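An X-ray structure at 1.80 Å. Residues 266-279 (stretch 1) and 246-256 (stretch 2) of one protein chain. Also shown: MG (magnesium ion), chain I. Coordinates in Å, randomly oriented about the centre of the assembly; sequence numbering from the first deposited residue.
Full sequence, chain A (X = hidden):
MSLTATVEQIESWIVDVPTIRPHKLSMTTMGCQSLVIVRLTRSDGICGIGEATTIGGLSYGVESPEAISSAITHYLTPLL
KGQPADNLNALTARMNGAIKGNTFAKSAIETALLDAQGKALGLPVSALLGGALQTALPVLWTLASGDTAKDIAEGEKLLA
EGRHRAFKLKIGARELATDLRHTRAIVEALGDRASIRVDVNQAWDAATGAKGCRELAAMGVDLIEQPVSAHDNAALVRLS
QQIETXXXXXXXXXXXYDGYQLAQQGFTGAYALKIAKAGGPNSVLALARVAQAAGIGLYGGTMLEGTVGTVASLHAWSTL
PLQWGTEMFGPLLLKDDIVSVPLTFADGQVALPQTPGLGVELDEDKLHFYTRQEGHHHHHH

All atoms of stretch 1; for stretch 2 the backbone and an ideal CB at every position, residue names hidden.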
# COMPACT_ATOMS: atom_id res chain seq x y z
N GLY A 266 -6.75 -3.59 -9.01
CA GLY A 266 -7.90 -2.96 -8.39
C GLY A 266 -9.03 -2.55 -9.33
O GLY A 266 -10.00 -1.92 -8.90
N PHE A 267 -8.92 -2.89 -10.61
CA PHE A 267 -9.95 -2.53 -11.57
C PHE A 267 -11.27 -3.22 -11.25
O PHE A 267 -11.30 -4.42 -10.95
CB PHE A 267 -9.55 -2.92 -12.99
CG PHE A 267 -10.63 -2.69 -14.01
CD1 PHE A 267 -10.86 -1.43 -14.54
CD2 PHE A 267 -11.45 -3.74 -14.42
CE1 PHE A 267 -11.89 -1.20 -15.46
CE2 PHE A 267 -12.48 -3.54 -15.34
CZ PHE A 267 -12.70 -2.26 -15.87
N THR A 268 -12.36 -2.48 -11.31
CA THR A 268 -13.67 -3.06 -11.06
C THR A 268 -14.59 -2.60 -12.20
O THR A 268 -14.60 -1.42 -12.56
CB THR A 268 -14.25 -2.64 -9.69
OG1 THR A 268 -15.53 -3.27 -9.50
CG2 THR A 268 -14.41 -1.13 -9.59
N GLY A 269 -15.32 -3.55 -12.75
CA GLY A 269 -16.22 -3.27 -13.86
C GLY A 269 -16.36 -4.52 -14.71
O GLY A 269 -16.61 -5.60 -14.18
N ALA A 270 -16.16 -4.39 -16.01
CA ALA A 270 -16.28 -5.53 -16.91
C ALA A 270 -15.19 -5.57 -17.97
O ALA A 270 -14.51 -4.57 -18.21
CB ALA A 270 -17.66 -5.52 -17.57
N TYR A 271 -15.03 -6.75 -18.58
CA TYR A 271 -14.05 -6.94 -19.64
C TYR A 271 -14.75 -7.23 -20.98
O TYR A 271 -15.72 -8.00 -21.04
CB TYR A 271 -13.12 -8.12 -19.35
CG TYR A 271 -12.11 -7.94 -18.24
CD1 TYR A 271 -11.80 -6.67 -17.74
CD2 TYR A 271 -11.41 -9.04 -17.73
CE1 TYR A 271 -10.82 -6.51 -16.76
CE2 TYR A 271 -10.42 -8.88 -16.76
CZ TYR A 271 -10.14 -7.61 -16.28
OH TYR A 271 -9.17 -7.45 -15.32
N ALA A 272 -14.24 -6.62 -22.04
CA ALA A 272 -14.77 -6.85 -23.38
C ALA A 272 -14.01 -8.05 -23.94
O ALA A 272 -12.91 -7.89 -24.48
CB ALA A 272 -14.55 -5.62 -24.27
N LEU A 273 -14.58 -9.24 -23.81
CA LEU A 273 -13.94 -10.44 -24.34
C LEU A 273 -13.99 -10.42 -25.87
O LEU A 273 -15.01 -10.06 -26.45
CB LEU A 273 -14.66 -11.70 -23.84
CG LEU A 273 -14.89 -11.89 -22.34
CD1 LEU A 273 -15.74 -13.13 -22.10
CD2 LEU A 273 -13.55 -12.01 -21.63
N LYS A 274 -12.88 -10.77 -26.51
CA LYS A 274 -12.82 -10.84 -27.97
C LYS A 274 -11.91 -12.00 -28.34
O LYS A 274 -10.78 -12.08 -27.85
CB LYS A 274 -12.27 -9.53 -28.56
CG LYS A 274 -13.19 -8.32 -28.34
CD LYS A 274 -12.68 -7.09 -29.07
CE LYS A 274 -13.61 -5.89 -28.84
NZ LYS A 274 -13.15 -4.69 -29.58
N ILE A 275 -12.38 -12.90 -29.20
CA ILE A 275 -11.54 -14.04 -29.55
C ILE A 275 -10.24 -13.62 -30.23
O ILE A 275 -9.19 -14.24 -30.00
CB ILE A 275 -12.30 -15.08 -30.44
CG1 ILE A 275 -12.65 -14.50 -31.81
CG2 ILE A 275 -13.57 -15.53 -29.72
CD1 ILE A 275 -13.31 -15.54 -32.74
N ALA A 276 -10.29 -12.54 -31.01
CA ALA A 276 -9.11 -12.03 -31.72
C ALA A 276 -8.00 -11.57 -30.77
O ALA A 276 -6.81 -11.76 -31.06
CB ALA A 276 -9.49 -10.88 -32.66
N LYS A 277 -8.38 -10.96 -29.65
CA LYS A 277 -7.42 -10.47 -28.68
C LYS A 277 -6.78 -11.59 -27.86
O LYS A 277 -5.61 -11.49 -27.47
CB LYS A 277 -8.08 -9.48 -27.70
CG LYS A 277 -8.53 -8.14 -28.31
CD LYS A 277 -8.96 -7.12 -27.25
CE LYS A 277 -10.13 -7.62 -26.40
NZ LYS A 277 -10.46 -6.68 -25.27
N ALA A 278 -7.53 -12.65 -27.61
CA ALA A 278 -7.05 -13.76 -26.79
C ALA A 278 -6.41 -14.92 -27.55
O ALA A 278 -5.62 -15.68 -26.98
CB ALA A 278 -8.17 -14.29 -25.93
N GLY A 279 -6.75 -15.07 -28.82
CA GLY A 279 -6.21 -16.18 -29.60
C GLY A 279 -7.22 -17.25 -29.95
O GLY A 279 -6.85 -18.39 -30.26
N UNK A 246 -20.63 1.85 -14.50
CA UNK A 246 -19.69 0.80 -14.88
C UNK A 246 -18.69 1.15 -15.98
O UNK A 246 -19.01 1.87 -16.93
CB UNK A 246 -20.49 -0.43 -15.33
N UNK A 247 -17.47 0.63 -15.83
CA UNK A 247 -16.40 0.83 -16.79
C UNK A 247 -16.13 -0.51 -17.50
O UNK A 247 -16.04 -1.56 -16.85
CB UNK A 247 -15.14 1.36 -16.10
N UNK A 248 -15.99 -0.46 -18.81
CA UNK A 248 -15.73 -1.64 -19.63
C UNK A 248 -14.31 -1.54 -20.19
O UNK A 248 -13.98 -0.58 -20.89
CB UNK A 248 -16.76 -1.77 -20.76
N UNK A 249 -13.47 -2.52 -19.88
CA UNK A 249 -12.10 -2.51 -20.39
C UNK A 249 -12.05 -3.21 -21.76
O UNK A 249 -12.65 -4.27 -21.93
CB UNK A 249 -11.15 -3.19 -19.40
N UNK A 250 -11.37 -2.60 -22.73
CA UNK A 250 -11.24 -3.23 -24.04
C UNK A 250 -9.76 -3.42 -24.35
O UNK A 250 -9.19 -4.45 -23.99
CB UNK A 250 -11.92 -2.39 -25.13
N UNK A 251 -9.14 -2.43 -24.98
CA UNK A 251 -7.72 -2.52 -25.32
C UNK A 251 -6.81 -2.82 -24.12
O UNK A 251 -5.71 -3.35 -24.29
CB UNK A 251 -7.27 -1.21 -25.97
N UNK A 252 -7.26 -2.48 -22.91
CA UNK A 252 -6.47 -2.72 -21.70
C UNK A 252 -6.37 -4.20 -21.34
O UNK A 252 -5.53 -4.60 -20.53
CB UNK A 252 -7.08 -1.95 -20.52
N UNK A 253 -7.22 -5.02 -21.93
CA UNK A 253 -7.20 -6.44 -21.62
C UNK A 253 -7.40 -7.31 -22.85
O UNK A 253 -8.43 -7.22 -23.53
CB UNK A 253 -8.28 -6.76 -20.58
N UNK A 254 -6.41 -8.14 -23.16
CA UNK A 254 -6.49 -9.02 -24.31
C UNK A 254 -6.46 -10.49 -23.90
O UNK A 254 -7.33 -11.28 -24.29
CB UNK A 254 -5.34 -8.72 -25.28
N UNK A 255 -5.46 -10.84 -23.09
CA UNK A 255 -5.26 -12.21 -22.63
C UNK A 255 -5.58 -12.39 -21.16
O UNK A 255 -5.78 -11.43 -20.42
CB UNK A 255 -3.82 -12.64 -22.89
N UNK A 256 -5.61 -13.65 -20.73
CA UNK A 256 -5.87 -13.98 -19.33
C UNK A 256 -4.80 -13.32 -18.46
O UNK A 256 -5.08 -12.93 -17.32
CB UNK A 256 -5.89 -15.49 -19.12
MG MG I . -11.72 -0.53 -28.65

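At position 246 the CB lies sideways, 5.3 Å from G269 CA, where stretch 1 offers no partner; many residues would fit, and the deposited one is A246.

At 247 the CB again lies sideways, 4.2 Å from F267 CE1. An apolar side chain that can lie against the ring would suit. It is I247, whose CG2 packs 3.8 Å from F267 CE1, while its backbone O accepts a hydrogen bond from A270 N (3.0 Å). An ideal CB on G269 would sit 2.2 Å from that same I247 O.

Position 248 pairs with A270 in a parallel bridge, and its CB points to the same face of the sheet as that of A270. The small methyl groups of A270 and A272 leave space for a branched or long apolar chain. L248 takes it: CD2 lies 3.9 Å from A270 CB and 4.0 Å from A272 CB.

The CB of 249 shares the face of Y271, 3.9 Å from Y271 CD1 and 4.0 Å from F267 CZ. With two aromatic rings so near, a small side chain is favoured, and A249 provides one. A249 N donates to A270 O (2.8 Å) and A249 O accepts from A272 N (2.8 Å).

At 250 two lysine amines approach: the ideal CB is 4.5 Å from K277 NZ and 5.2 Å from K274 NZ. The nearby magnesium adds to the positive charge, so a short acid is the natural expectation. D250 OD1 forms a salt bridge with K277 NZ (2.9 Å), D250 OD2 accepts from K274 NZ (3.1 Å), and D250 OD2 also binds MG at 2.3 Å.

The CB of 251 points away from stretch 1, but the metal makes a longer ligand plausible. E251 reaches it, OE2 lying 2.2 Å from MG. Position 252, sideways and out of contact, sets little demand; it is A252.

Position 253 ends the type I turn begun at 250, with its CB toward stretch 1 and 4.5 Å from Y271 CD1. A compact apolar chain would cover the ring. V253 does so, CG2 standing over the face 4.2 Å from the Y271 ring centroid, while V253 O accepts from K277 NZ (2.7 Å).

At 254 the CB is already 3.5 Å from K277 O, favouring something small: A254. Position 255 precedes a helix, where serine, threonine, aspartate or asparagine could cap; T255 does, its side chain capping a backbone N just past the stretch. Position 256 points away, and A256 makes no contact.

Stretch 2 246-256: AILADEAVATA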
# COMPACT_ATOMS: atom_id res chain seq x y z
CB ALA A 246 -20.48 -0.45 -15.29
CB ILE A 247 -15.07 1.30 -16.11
CG1 ILE A 247 -15.31 2.60 -15.33
CG2 ILE A 247 -13.99 1.51 -17.16
CD1 ILE A 247 -15.95 3.72 -16.16
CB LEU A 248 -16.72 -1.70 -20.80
CG LEU A 248 -17.18 -3.03 -21.43
CD1 LEU A 248 -17.20 -2.86 -22.94
CD2 LEU A 248 -16.31 -4.21 -21.01
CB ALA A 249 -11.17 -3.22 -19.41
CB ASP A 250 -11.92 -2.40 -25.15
CG ASP A 250 -11.88 -3.09 -26.53
OD1 ASP A 250 -11.43 -4.26 -26.60
OD2 ASP A 250 -12.29 -2.47 -27.53
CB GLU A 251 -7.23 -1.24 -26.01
CG GLU A 251 -7.60 -1.10 -27.49
CD GLU A 251 -9.08 -0.84 -27.71
OE1 GLU A 251 -9.76 -0.35 -26.79
OE2 GLU A 251 -9.56 -1.13 -28.83
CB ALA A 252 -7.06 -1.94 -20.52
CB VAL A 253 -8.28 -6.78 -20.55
CG1 VAL A 253 -9.66 -6.38 -21.07
CG2 VAL A 253 -8.25 -8.25 -20.21
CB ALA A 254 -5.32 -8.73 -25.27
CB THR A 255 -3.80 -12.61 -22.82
OG1 THR A 255 -3.00 -11.86 -21.91
CG2 THR A 255 -3.33 -12.32 -24.25
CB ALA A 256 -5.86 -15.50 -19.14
O HOH W 1 -16.85 -0.12 -13.06
O HOH W 2 -10.42 -4.39 -29.23
O HOH W 3 -10.07 -11.07 -25.13
O HOH W 4 -13.17 0.30 -26.78
O HOH W 5 -13.75 0.26 -29.72
O HOH W 6 -11.80 -1.77 -30.91
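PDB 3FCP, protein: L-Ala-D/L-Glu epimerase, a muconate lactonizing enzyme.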